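Local coordinates for protein serpin B3 (Homo sapiens, PDB 4ZK3) that probably inhibits proteases, notably papain-like cysteine proteases, by the serpin mechanism, in which the cut reactive-centre loop inserts as an extra strand into the main beta-sheet, at residues Leu88-Asn93 against Phe126-Val131; Thr195-Phe200 against Ser209-Arg214; Thr217-Ala222 against Glu233-Gly238; Leu323-Val328 against Thr347-Phe352. All blocks are in the same frame, centred on the assembly; numbering follows the deposited sequence.

Contact 1. Residues Leu88-Asn93 against Phe126-Val131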
loop_
_atom_site.group_PDB
_atom_site.type_symbol
_atom_site.label_atom_id
_atom_site.label_comp_id
_atom_site.label_asym_id
_atom_site.label_seq_id
_atom_site.Cartn_x
_atom_site.Cartn_y
_atom_site.Cartn_z
ATOM N N LEU A 88 -3.804 -15.351 0.081
ATOM C CA LEU A 88 -4.170 -13.945 0.108
ATOM C C LEU A 88 -4.414 -13.354 -1.270
ATOM O O LEU A 88 -5.451 -12.718 -1.486
ATOM C CB LEU A 88 -3.096 -13.093 0.777
ATOM C CG LEU A 88 -3.187 -12.855 2.280
ATOM C CD1 LEU A 88 -2.119 -11.828 2.640
ATOM C CD2 LEU A 88 -4.584 -12.412 2.730
ATOM N N LEU A 89 -3.463 -13.509 -2.198
ATOM C CA LEU A 89 -3.640 -12.937 -3.544
ATOM C C LEU A 89 -5.005 -13.296 -4.158
ATOM O O LEU A 89 -5.677 -12.432 -4.735
ATOM C CB LEU A 89 -2.462 -13.321 -4.484
ATOM C CG LEU A 89 -1.094 -12.702 -4.127
ATOM C CD1 LEU A 89 -0.038 -13.225 -5.065
ATOM C CD2 LEU A 89 -1.111 -11.175 -4.223
ATOM N N THR A 90 -5.419 -14.562 -3.992
ATOM C CA THR A 90 -6.704 -15.082 -4.489
ATOM C C THR A 90 -7.872 -14.245 -3.960
ATOM O O THR A 90 -8.778 -13.893 -4.706
ATOM C CB THR A 90 -6.959 -16.539 -4.022
ATOM O OG1 THR A 90 -5.761 -17.292 -4.093
ATOM C CG2 THR A 90 -8.002 -17.230 -4.902
ATOM N N GLU A 91 -7.831 -13.939 -2.666
ATOM C CA GLU A 91 -8.900 -13.180 -1.987
ATOM C C GLU A 91 -8.995 -11.746 -2.454
ATOM O O GLU A 91 -10.038 -11.135 -2.492
ATOM C CB GLU A 91 -8.620 -13.164 -0.502
ATOM C CG GLU A 91 -8.528 -14.542 0.132
ATOM C CD GLU A 91 -9.864 -15.033 0.609
ATOM O OE1 GLU A 91 -9.884 -15.668 1.687
ATOM O OE2 GLU A 91 -10.884 -14.750 -0.079
ATOM N N PHE A 92 -7.869 -11.224 -2.872
ATOM C CA PHE A 92 -7.785 -9.865 -3.303
ATOM C C PHE A 92 -8.161 -9.701 -4.768
ATOM O O PHE A 92 -7.767 -8.683 -5.388
ATOM C CB PHE A 92 -6.340 -9.361 -3.093
ATOM C CG PHE A 92 -5.872 -9.349 -1.669
ATOM C CD1 PHE A 92 -6.737 -9.496 -0.611
ATOM C CD2 PHE A 92 -4.535 -9.156 -1.410
ATOM C CE1 PHE A 92 -6.276 -9.461 0.698
ATOM C CE2 PHE A 92 -4.044 -9.136 -0.108
ATOM C CZ PHE A 92 -4.921 -9.265 0.958
ATOM N N ASN A 93 -8.786 -10.701 -5.398
ATOM C CA ASN A 93 -9.229 -10.502 -6.807
ATOM C C ASN A 93 -10.686 -10.867 -6.754
ATOM O O ASN A 93 -11.016 -12.059 -6.759
ATOM C CB ASN A 93 -8.521 -11.385 -7.851
ATOM C CG ASN A 93 -7.149 -10.888 -8.220
ATOM O OD1 ASN A 93 -6.139 -11.454 -7.790
ATOM N ND2 ASN A 93 -7.095 -9.851 -9.003
ATOM N N PHE A 126 3.028 -19.038 -6.809
ATOM C CA PHE A 126 2.717 -18.316 -5.543
ATOM C C PHE A 126 2.167 -16.882 -5.706
ATOM O O PHE A 126 1.374 -16.425 -4.855
ATOM C CB PHE A 126 3.917 -18.288 -4.609
ATOM C CG PHE A 126 4.394 -19.652 -4.236
ATOM C CD1 PHE A 126 3.629 -20.456 -3.404
ATOM C CD2 PHE A 126 5.575 -20.162 -4.781
ATOM C CE1 PHE A 126 4.052 -21.739 -3.100
ATOM C CE2 PHE A 126 5.995 -21.445 -4.482
ATOM C CZ PHE A 126 5.233 -22.234 -3.639
ATOM N N TYR A 127 2.580 -16.209 -6.784
ATOM C CA TYR A 127 2.285 -14.780 -6.982
ATOM C C TYR A 127 1.470 -14.549 -8.230
ATOM O O TYR A 127 1.175 -13.422 -8.567
ATOM C CB TYR A 127 3.602 -13.990 -7.068
ATOM C CG TYR A 127 4.249 -13.925 -5.745
ATOM C CD1 TYR A 127 3.874 -12.962 -4.811
ATOM C CD2 TYR A 127 5.143 -14.903 -5.356
ATOM C CE1 TYR A 127 4.443 -12.944 -3.556
ATOM C CE2 TYR A 127 5.691 -14.901 -4.082
ATOM C CZ TYR A 127 5.360 -13.931 -3.207
ATOM O OH TYR A 127 5.905 -13.953 -1.945
ATOM N N GLN A 128 1.080 -15.629 -8.924
ATOM C CA GLN A 128 0.227 -15.513 -10.120
ATOM C C GLN A 128 0.910 -14.615 -11.147
ATOM O O GLN A 128 0.272 -13.944 -11.937
ATOM C CB GLN A 128 -1.163 -14.976 -9.767
ATOM C CG GLN A 128 -1.846 -15.631 -8.571
ATOM C CD GLN A 128 -3.253 -14.999 -8.208
ATOM O OE1 GLN A 128 -3.524 -13.785 -8.366
ATOM N NE2 GLN A 128 -4.137 -15.850 -7.695
ATOM N N THR A 129 2.232 -14.611 -11.154
ATOM C CA THR A 129 2.983 -13.704 -11.972
ATOM C C THR A 129 2.936 -14.137 -13.471
ATOM O O THR A 129 3.232 -15.291 -13.788
ATOM C CB THR A 129 4.429 -13.658 -11.460
ATOM O OG1 THR A 129 4.407 -13.304 -10.056
ATOM C CG2 THR A 129 5.227 -12.618 -12.245
ATOM N N SER A 130 2.641 -13.204 -14.377
ATOM C CA SER A 130 2.801 -13.462 -15.806
ATOM C C SER A 130 4.139 -12.863 -16.209
ATOM O O SER A 130 4.727 -12.091 -15.460
ATOM C CB SER A 130 1.642 -12.841 -16.623
ATOM O OG SER A 130 1.578 -11.444 -16.357
ATOM N N VAL A 131 4.636 -13.278 -17.362
ATOM C CA VAL A 131 5.970 -12.925 -17.823
ATOM C C VAL A 131 5.880 -12.305 -19.215
ATOM O O VAL A 131 5.265 -12.881 -20.135
ATOM C CB VAL A 131 6.852 -14.161 -17.914
ATOM C CG1 VAL A 131 8.211 -13.785 -18.453
ATOM C CG2 VAL A 131 6.956 -14.837 -16.522
#
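L89 meets Y127 and F126 through one methyl group: its CD1 lies 3.4 Å from Y127 CA and 3.5 Å from F126 O. The extended leucine chain, with CD1 anti to CA (chi2 177°), delivers this methyl to the backbone at the end of helix 117-127. The same CD1 also comes within 3.9 Å of Y127 CD1, near the base of the phenol ring. F126 O has no polar partner in the model, and the methyl helps bury it. At the outer side, Q128 stretches an extended chain back over helix 81-91, where its OE1 stands 4.1 Å from L89 CB and its NE2 4.2 Å from T90 OG1. Q128 is the first residue beyond the helix to leave helical angles, and it does so with positive phi (58°), turning the chain into strand 130-134. The contact joins the C-terminal ends of helices 81-91 and 117-127, helices D and E of the serpin fold, beside strand 99-110, whose N105 also touches L89. Further out, Y127 packs against S36 and M40 of helix 31-42, while the F126 ring meets H83 edge-to-face, giving a second link to helix 81-91. The hydroxyl of T90 is spent within its own helix on the carbonyl of Q86. Beyond the turn, a backbone bond between T129 and I123 ties the departing chain to helix 117-127.

Contact 2. Residues Thr195-Phe200 against Ser209-Arg214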
loop_
_atom_site.group_PDB
_atom_site.type_symbol
_atom_site.label_atom_id
_atom_site.label_comp_id
_atom_site.label_asym_id
_atom_site.label_seq_id
_atom_site.Cartn_x
_atom_site.Cartn_y
_atom_site.Cartn_z
ATOM N N THR A 195 -22.749 18.439 1.151
ATOM C CA THR A 195 -21.368 18.817 1.150
ATOM C C THR A 195 -21.244 20.377 1.179
ATOM O O THR A 195 -21.948 21.025 0.457
ATOM C CB THR A 195 -20.672 18.181 -0.083
ATOM O OG1 THR A 195 -20.724 16.739 0.038
ATOM C CG2 THR A 195 -19.253 18.646 -0.213
ATOM N N LYS A 196 -20.320 20.948 1.983
ATOM C CA LYS A 196 -20.183 22.397 2.169
ATOM C C LYS A 196 -18.721 22.775 2.218
ATOM O O LYS A 196 -17.925 21.979 2.690
ATOM C CB LYS A 196 -20.738 22.785 3.529
ATOM C CG LYS A 196 -22.212 23.174 3.595
ATOM C CD LYS A 196 -22.690 23.299 5.057
ATOM C CE LYS A 196 -21.795 24.124 5.980
ATOM N NZ LYS A 196 -21.937 25.591 5.738
ATOM N N GLU A 197 -18.349 23.988 1.780
ATOM C CA GLU A 197 -16.971 24.466 1.966
ATOM C C GLU A 197 -16.727 24.720 3.443
ATOM O O GLU A 197 -17.542 25.348 4.078
ATOM C CB GLU A 197 -16.727 25.756 1.206
ATOM C CG GLU A 197 -15.265 26.106 1.111
ATOM C CD GLU A 197 -15.030 27.537 0.651
ATOM O OE1 GLU A 197 -15.864 28.437 0.925
ATOM O OE2 GLU A 197 -13.989 27.779 0.008
ATOM N N GLU A 198 -15.621 24.229 4.001
ATOM C CA GLU A 198 -15.277 24.532 5.388
ATOM C C GLU A 198 -13.815 24.674 5.449
ATOM O O GLU A 198 -13.094 24.451 4.462
ATOM C CB GLU A 198 -15.650 23.423 6.382
ATOM C CG GLU A 198 -17.077 22.971 6.279
ATOM C CD GLU A 198 -17.441 21.996 7.375
ATOM O OE1 GLU A 198 -16.536 21.528 8.125
ATOM O OE2 GLU A 198 -18.644 21.715 7.503
ATOM N N LYS A 199 -13.360 25.067 6.625
ATOM C CA LYS A 199 -11.948 25.146 6.856
ATOM C C LYS A 199 -11.418 23.777 7.262
ATOM O O LYS A 199 -12.092 23.045 7.921
ATOM C CB LYS A 199 -11.695 26.164 7.956
ATOM C CG LYS A 199 -12.286 27.508 7.578
ATOM C CD LYS A 199 -11.962 28.575 8.598
ATOM C CE LYS A 199 -12.779 29.825 8.285
ATOM N NZ LYS A 199 -12.171 30.974 8.990
ATOM N N PHE A 200 -10.214 23.470 6.832
ATOM C CA PHE A 200 -9.447 22.354 7.313
ATOM C C PHE A 200 -8.228 22.960 7.914
ATOM O O PHE A 200 -7.600 23.780 7.267
ATOM C CB PHE A 200 -8.980 21.432 6.165
ATOM C CG PHE A 200 -8.282 20.185 6.633
ATOM C CD1 PHE A 200 -6.940 20.184 6.838
ATOM C CD2 PHE A 200 -8.994 19.015 6.865
ATOM C CE1 PHE A 200 -6.283 19.049 7.239
ATOM C CE2 PHE A 200 -8.349 17.871 7.259
ATOM C CZ PHE A 200 -6.993 17.885 7.465
ATOM N N SER A 209 -9.192 25.911 2.686
ATOM C CA SER A 209 -10.538 25.546 2.333
ATOM C C SER A 209 -10.622 24.107 1.768
ATOM O O SER A 209 -9.642 23.574 1.235
ATOM C CB SER A 209 -11.069 26.496 1.300
ATOM O OG SER A 209 -12.348 26.043 0.918
ATOM N N ILE A 210 -11.784 23.485 1.930
ATOM C CA ILE A 210 -11.958 22.088 1.620
ATOM C C ILE A 210 -13.453 21.830 1.447
ATOM O O ILE A 210 -14.303 22.494 2.047
ATOM C CB ILE A 210 -11.372 21.168 2.758
ATOM C CG1 ILE A 210 -10.811 19.889 2.144
ATOM C CG2 ILE A 210 -12.444 20.922 3.852
ATOM C CD1 ILE A 210 -9.986 19.026 3.074
ATOM N N GLN A 211 -13.802 20.841 0.641
ATOM C CA GLN A 211 -15.195 20.456 0.514
ATOM C C GLN A 211 -15.472 19.362 1.550
ATOM O O GLN A 211 -14.885 18.255 1.504
ATOM C CB GLN A 211 -15.491 19.998 -0.906
ATOM C CG GLN A 211 -15.320 21.088 -1.966
ATOM C CD GLN A 211 -16.366 22.191 -1.804
ATOM O OE1 GLN A 211 -16.032 23.321 -1.434
ATOM N NE2 GLN A 211 -17.621 21.841 -1.985
ATOM N N MET A 212 -16.339 19.660 2.505
ATOM C CA MET A 212 -16.621 18.726 3.604
ATOM C C MET A 212 -17.899 17.965 3.416
ATOM O O MET A 212 -18.964 18.549 3.376
ATOM C CB MET A 212 -16.668 19.453 4.972
ATOM C CG MET A 212 -16.761 18.473 6.170
ATOM S SD MET A 212 -15.194 17.562 6.358
ATOM C CE MET A 212 -14.120 18.809 7.012
ATOM N N MET A 213 -17.811 16.631 3.353
ATOM C CA MET A 213 -19.009 15.824 3.209
ATOM C C MET A 213 -19.539 15.533 4.606
ATOM O O MET A 213 -18.775 15.470 5.574
ATOM C CB MET A 213 -18.743 14.506 2.470
ATOM C CG MET A 213 -17.863 14.612 1.235
ATOM S SD MET A 213 -17.601 12.996 0.465
ATOM C CE MET A 213 -16.780 12.040 1.755
ATOM N N ARG A 214 -20.826 15.334 4.718
ATOM C CA ARG A 214 -21.472 15.272 6.034
ATOM C C ARG A 214 -22.614 14.289 5.963
ATOM O O ARG A 214 -23.319 14.251 4.971
ATOM C CB ARG A 214 -21.997 16.630 6.450
ATOM C CG ARG A 214 -20.904 17.710 6.446
ATOM C CD ARG A 214 -21.260 19.091 7.027
ATOM N NE ARG A 214 -22.135 19.861 6.173
ATOM C CZ ARG A 214 -23.462 19.774 6.184
ATOM N NH1 ARG A 214 -24.070 18.904 6.981
ATOM N NH2 ARG A 214 -24.197 20.541 5.380
HETATM O O HOH W 1 -21.861 15.463 1.869
#
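M212 N gives K196 O a hydrogen bond of 2.8 Å, and K196 N returns one to M212 O, making K196 and M212 a hydrogen-bonded antiparallel pair. Two residues on, E198 N binds I210 O at 2.9 Å, while the return bond from I210 N to E198 O is weak. S209 OG donates to E197 OE2 at 2.6 Å, on the anti side of the carboxylate and well out of its plane; the E197 side chain lies on the face with Q211. The fine geometry here is doubtful, because S209 OG is also only 2.9 Å from E197 CG. On the face of K196, E198, I210 and M212, the carboxylate of E198 lies against M212, with CD 3.6 Å from M212 CB and the two chains crossing at about a right angle. Its plane is within 7° of that of the R214 guanidinium, yet E198 OE2 and R214 NE are 4.2 Å apart, beyond a salt bridge, so any attraction is probably modest. K196 lays its CD 3.2 Å from R214 NH2, and bends at CE (chi3 48°) and NZ carry the ammonium off from the like charge. At one end, F200 CD2 rests on I210 CD1 at 3.9 Å; at the other, a water links T195 OG1, also bonded to E338, with R214 N. Strand 206-224 turns its far edge to strand 276-294, bonding Q211 to R286. This is a strongly twisted beta-hairpin of the serpin sheet C.

Contact 3. Residues Thr217-Ala222 against Glu233-Gly238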
loop_
_atom_site.group_PDB
_atom_site.type_symbol
_atom_site.label_atom_id
_atom_site.label_comp_id
_atom_site.label_asym_id
_atom_site.label_seq_id
_atom_site.Cartn_x
_atom_site.Cartn_y
_atom_site.Cartn_z
ATOM N N THR A 217 -25.336 8.990 10.855
ATOM C CA THR A 217 -25.670 7.561 10.711
ATOM C C THR A 217 -24.924 6.756 11.779
ATOM O O THR A 217 -24.082 7.301 12.491
ATOM C CB THR A 217 -25.371 7.057 9.275
ATOM O OG1 THR A 217 -25.234 5.634 9.260
ATOM C CG2 THR A 217 -24.115 7.667 8.771
ATOM N N SER A 218 -25.287 5.499 11.959
ATOM C CA SER A 218 -24.579 4.705 12.955
ATOM C C SER A 218 -23.439 3.871 12.345
ATOM O O SER A 218 -23.563 3.302 11.270
ATOM C CB SER A 218 -25.540 3.839 13.757
ATOM O OG SER A 218 -25.735 2.629 13.114
ATOM N N PHE A 219 -22.321 3.834 13.051
ATOM C CA PHE A 219 -21.092 3.230 12.559
ATOM C C PHE A 219 -20.479 2.556 13.758
ATOM O O PHE A 219 -20.733 3.010 14.865
ATOM C CB PHE A 219 -20.110 4.332 12.165
ATOM C CG PHE A 219 -20.421 5.051 10.889
ATOM C CD1 PHE A 219 -20.412 4.390 9.667
ATOM C CD2 PHE A 219 -20.628 6.433 10.900
ATOM C CE1 PHE A 219 -20.651 5.095 8.500
ATOM C CE2 PHE A 219 -20.854 7.131 9.742
ATOM C CZ PHE A 219 -20.863 6.470 8.541
ATOM N N HIS A 220 -19.628 1.555 13.558
ATOM C CA HIS A 220 -18.750 1.090 14.643
ATOM C C HIS A 220 -17.745 2.188 14.990
ATOM O O HIS A 220 -17.036 2.750 14.130
ATOM C CB HIS A 220 -17.998 -0.221 14.297
ATOM C CG HIS A 220 -18.900 -1.403 14.157
ATOM N ND1 HIS A 220 -19.130 -2.029 12.952
ATOM C CD2 HIS A 220 -19.671 -2.046 15.066
ATOM C CE1 HIS A 220 -20.013 -3.000 13.121
ATOM N NE2 HIS A 220 -20.359 -3.028 14.394
ATOM N N PHE A 221 -17.691 2.471 16.284
ATOM C CA PHE A 221 -17.014 3.592 16.835
ATOM C C PHE A 221 -16.267 3.202 18.133
ATOM O O PHE A 221 -16.650 2.279 18.846
ATOM C CB PHE A 221 -18.035 4.725 17.081
ATOM C CG PHE A 221 -17.463 5.887 17.836
ATOM C CD1 PHE A 221 -17.371 5.853 19.234
ATOM C CD2 PHE A 221 -16.988 7.002 17.166
ATOM C CE1 PHE A 221 -16.797 6.887 19.944
ATOM C CE2 PHE A 221 -16.410 8.042 17.871
ATOM C CZ PHE A 221 -16.321 7.993 19.274
ATOM N N ALA A 222 -15.198 3.918 18.421
ATOM C CA ALA A 222 -14.513 3.779 19.679
ATOM C C ALA A 222 -13.780 5.060 20.023
ATOM O O ALA A 222 -13.197 5.742 19.155
ATOM C CB ALA A 222 -13.556 2.622 19.647
ATOM N N GLU A 233 -15.051 3.085 11.778
ATOM C CA GLU A 233 -15.101 2.195 10.616
ATOM C C GLU A 233 -16.207 2.668 9.688
ATOM O O GLU A 233 -17.344 2.813 10.086
ATOM C CB GLU A 233 -15.326 0.712 11.006
ATOM C CG GLU A 233 -15.471 -0.223 9.826
ATOM C CD GLU A 233 -16.306 -1.438 10.071
ATOM O OE1 GLU A 233 -17.266 -1.382 10.870
ATOM O OE2 GLU A 233 -16.036 -2.441 9.384
ATOM N N ILE A 234 -15.847 2.874 8.429
ATOM C CA ILE A 234 -16.777 3.307 7.406
ATOM C C ILE A 234 -16.821 2.170 6.393
ATOM O O ILE A 234 -15.913 2.050 5.591
ATOM C CB ILE A 234 -16.343 4.621 6.711
ATOM C CG1 ILE A 234 -15.934 5.679 7.725
ATOM C CG2 ILE A 234 -17.468 5.144 5.838
ATOM C CD1 ILE A 234 -15.363 6.978 7.185
ATOM N N PRO A 235 -17.879 1.318 6.431
ATOM C CA PRO A 235 -17.841 0.171 5.515
ATOM C C PRO A 235 -18.084 0.522 4.052
ATOM O O PRO A 235 -18.861 1.427 3.737
ATOM C CB PRO A 235 -18.984 -0.709 6.002
ATOM C CG PRO A 235 -19.246 -0.291 7.420
ATOM C CD PRO A 235 -18.965 1.190 7.435
ATOM N N TYR A 236 -17.487 -0.270 3.170
ATOM C CA TYR A 236 -17.906 -0.300 1.792
ATOM C C TYR A 236 -19.102 -1.204 1.642
ATOM O O TYR A 236 -19.317 -2.119 2.409
ATOM C CB TYR A 236 -16.735 -0.679 0.876
ATOM C CG TYR A 236 -15.661 0.404 0.917
ATOM C CD1 TYR A 236 -15.820 1.591 0.182
ATOM C CD2 TYR A 236 -14.521 0.245 1.665
ATOM C CE1 TYR A 236 -14.884 2.610 0.234
ATOM C CE2 TYR A 236 -13.550 1.247 1.741
ATOM C CZ TYR A 236 -13.744 2.435 1.023
ATOM O OH TYR A 236 -12.834 3.437 1.078
ATOM N N LYS A 237 -19.899 -0.938 0.632
ATOM C CA LYS A 237 -21.085 -1.750 0.371
ATOM C C LYS A 237 -20.710 -3.197 0.136
ATOM O O LYS A 237 -19.841 -3.483 -0.697
ATOM C CB LYS A 237 -21.831 -1.191 -0.833
ATOM C CG LYS A 237 -23.200 -1.837 -1.050
ATOM C CD LYS A 237 -23.874 -1.278 -2.296
ATOM C CE LYS A 237 -25.093 -2.123 -2.696
ATOM N NZ LYS A 237 -26.193 -1.174 -2.950
ATOM N N GLY A 238 -21.430 -4.091 0.833
ATOM C CA GLY A 238 -21.187 -5.538 0.864
ATOM C C GLY A 238 -20.409 -5.923 2.102
ATOM O O GLY A 238 -20.331 -7.080 2.415
HETATM O O HOH W 2 -19.066 0.902 10.888
#
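H220 and E233 form the tight, bonded part of this contact. H220 ND1 donates to E233 OE1 at 2.9 Å, the oxygen sitting at the ring edge near the imidazole plane and met nearly along its C–O direction. E233 reaches it with an extended chain, CG anti to the backbone N (chi1 176°), running alongside H220 and pointing the same way. Between the backbones, E233 N bonds to H220 O at 3.1 Å. The return bond is replaced by a water, which accepts from H220 N at 2.8 Å and donates to E233 O at 2.7 Å and to E233 OE1. E233 OE1 is thus held by both imidazole and water, while OE2 bonds to S242 on strand 241-248 and makes a long, weak ion pair with R374. The H220 ring is partly exposed and also touches E277. By contrast, the apolar contacts of F219 are looser: its ring edge meets P235 CD, 4.2 Å from F219 CD1, and F219 CE1 stands 4.1 Å from I234 CG2, with L282 of strand 276-294 touching both F219 and I234. From E233 on toward P235 the strands draw apart, and K237 is exposed in the loop that follows. The result is a beta hairpin whose strands part, with a water bridging the gap: the later part of strand 206-224 pairs with 229-235 in the serpin sheet B, where strand 241-248 comes next.

Contact 4. Residues Leu323-Val328 against Thr347-Phe352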
loop_
_atom_site.group_PDB
_atom_site.type_symbol
_atom_site.label_atom_id
_atom_site.label_comp_id
_atom_site.label_asym_id
_atom_site.label_seq_id
_atom_site.Cartn_x
_atom_site.Cartn_y
_atom_site.Cartn_z
ATOM N N LEU A 323 23.224 -11.102 -10.406
ATOM C CA LEU A 323 22.080 -10.127 -10.437
ATOM C C LEU A 323 22.073 -9.300 -9.185
ATOM O O LEU A 323 22.263 -9.858 -8.093
ATOM C CB LEU A 323 20.724 -10.841 -10.551
ATOM C CG LEU A 323 20.198 -11.012 -11.982
ATOM C CD1 LEU A 323 18.995 -11.938 -12.003
ATOM C CD2 LEU A 323 19.846 -9.669 -12.594
ATOM N N VAL A 324 21.883 -7.995 -9.360
ATOM C CA VAL A 324 21.777 -7.006 -8.269
ATOM C C VAL A 324 20.602 -6.074 -8.571
ATOM O O VAL A 324 20.354 -5.766 -9.743
ATOM C CB VAL A 324 23.041 -6.142 -8.181
ATOM C CG1 VAL A 324 22.932 -5.152 -7.052
ATOM C CG2 VAL A 324 24.266 -7.047 -8.013
ATOM N N LEU A 325 19.873 -5.641 -7.544
ATOM C CA LEU A 325 18.797 -4.663 -7.751
ATOM C C LEU A 325 19.326 -3.241 -7.724
ATOM O O LEU A 325 20.030 -2.808 -6.755
ATOM C CB LEU A 325 17.698 -4.776 -6.717
ATOM C CG LEU A 325 17.026 -6.132 -6.567
ATOM C CD1 LEU A 325 15.903 -6.025 -5.548
ATOM C CD2 LEU A 325 16.556 -6.658 -7.902
ATOM N N SER A 326 18.956 -2.519 -8.778
ATOM C CA SER A 326 19.280 -1.123 -8.959
ATOM C C SER A 326 18.232 -0.207 -8.368
ATOM O O SER A 326 18.567 0.889 -8.011
ATOM C CB SER A 326 19.480 -0.791 -10.444
ATOM O OG SER A 326 18.340 -1.104 -11.280
ATOM N N GLY A 327 16.960 -0.621 -8.251
ATOM C CA GLY A 327 15.975 0.268 -7.621
ATOM C C GLY A 327 14.660 -0.400 -7.203
ATOM O O GLY A 327 14.358 -1.525 -7.566
ATOM N N VAL A 328 13.908 0.298 -6.380
ATOM C CA VAL A 328 12.587 -0.132 -5.915
ATOM C C VAL A 328 11.779 1.143 -5.791
ATOM O O VAL A 328 12.174 2.054 -5.043
ATOM C CB VAL A 328 12.591 -0.857 -4.562
ATOM C CG1 VAL A 328 11.175 -1.358 -4.184
ATOM C CG2 VAL A 328 13.528 -2.043 -4.621
ATOM N N THR A 347 4.216 -1.102 -7.405
ATOM C CA THR A 347 5.603 -1.209 -7.017
ATOM C C THR A 347 6.407 -1.853 -8.124
ATOM O O THR A 347 6.007 -2.869 -8.680
ATOM C CB THR A 347 5.707 -2.078 -5.734
ATOM O OG1 THR A 347 4.801 -1.593 -4.718
ATOM C CG2 THR A 347 7.113 -2.136 -5.237
ATOM N N ALA A 348 7.556 -1.248 -8.435
ATOM C CA ALA A 348 8.493 -1.774 -9.421
ATOM C C ALA A 348 9.831 -2.075 -8.761
ATOM O O ALA A 348 10.356 -1.257 -8.028
ATOM C CB ALA A 348 8.692 -0.750 -10.559
ATOM N N VAL A 349 10.384 -3.237 -9.049
ATOM C CA VAL A 349 11.709 -3.618 -8.619
ATOM C C VAL A 349 12.534 -3.861 -9.893
ATOM O O VAL A 349 12.119 -4.678 -10.766
ATOM C CB VAL A 349 11.631 -4.933 -7.823
ATOM C CG1 VAL A 349 13.048 -5.518 -7.519
ATOM C CG2 VAL A 349 10.762 -4.726 -6.549
ATOM N N VAL A 350 13.654 -3.132 -10.009
ATOM C CA VAL A 350 14.518 -3.124 -11.209
ATOM C C VAL A 350 15.866 -3.752 -10.907
ATOM O O VAL A 350 16.478 -3.437 -9.902
ATOM C CB VAL A 350 14.803 -1.693 -11.672
ATOM C CG1 VAL A 350 15.636 -1.679 -12.952
ATOM C CG2 VAL A 350 13.521 -0.945 -11.900
ATOM N N GLY A 351 16.289 -4.685 -11.743
ATOM C CA GLY A 351 17.536 -5.414 -11.540
ATOM C C GLY A 351 18.355 -5.562 -12.814
ATOM O O GLY A 351 17.833 -5.435 -13.929
ATOM N N PHE A 352 19.638 -5.880 -12.630
ATOM C CA PHE A 352 20.611 -5.926 -13.713
ATOM C C PHE A 352 21.751 -6.870 -13.352
ATOM O O PHE A 352 22.038 -7.073 -12.188
ATOM C CB PHE A 352 21.145 -4.521 -14.042
ATOM C CG PHE A 352 22.067 -3.970 -13.012
ATOM C CD1 PHE A 352 21.614 -3.684 -11.728
ATOM C CD2 PHE A 352 23.416 -3.735 -13.318
ATOM C CE1 PHE A 352 22.470 -3.184 -10.771
ATOM C CE2 PHE A 352 24.280 -3.215 -12.353
ATOM C CZ PHE A 352 23.801 -2.945 -11.081
#
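F352 CB leaves the backbone away from the partner strand, and chi1 72° sets CG between the backbone N and the carbonyl carbon; the ring then comes back beside V324 and S326, with CE1 4.0 Å from V324 CB and CD1 3.8 Å from S326 CB. S326 already points toward the partner, and chi1 57° sets its OG against V350, 3.2 Å from V350 CG1; a bond from this hydroxyl to V350 O would be weak and is not settled. V350 O is the acceptor at the centre of a classic beta bulge, taking S326 N at 2.9 Å and, weakly, G327 N at 3.3 Å. The extra residue shifts the register by one between L325–G351 and G327–V350. The position of strand 340-351 between strands 174-185 and 325-336 is that of the inserted reactive-centre loop (strand 4A) of cleaved, relaxed serpins, which this strand probably is. Residues 353-359, after F352, are not modelled, consistent with a cut or mobile loop. V324 and F352 exchange a pair of backbone bonds just before that break, and V350 N closes on G327 O at 3.0 Å past the bulge. On the face bearing V349, L325 CD1 presses on V349 CG1 at 3.5 Å, the two side chains crossing at a slant. V328 lies beside V349 and points the same way, its CG1 4.1 Å from V349 CG2. Helix 31-42 packs on this face, where A37 and V41 touch V349.

In the fold
From the N terminus, contact 1 comes first, closing the loop that runs from helix 81-91 through strand 99-110 to helix 117-127. Contact 2 then closes the short hairpin of strands 196-201 and 206-224. The same long strand continues into contact 3, which closes the next hairpin with strand 229-235; their centres are about 21 Å apart. Contact 4 closes the hairpin of strands 325-336 and 340-351, across the chain's centre from contacts 2 and 3. All four follow in series, none nested or crossed. Contact 4 lies within the main sheet (A), and contact 1 joins helices at its side; contact 2 belongs to sheet C and contact 3 to sheet B, strand 206-224 running from one to the other.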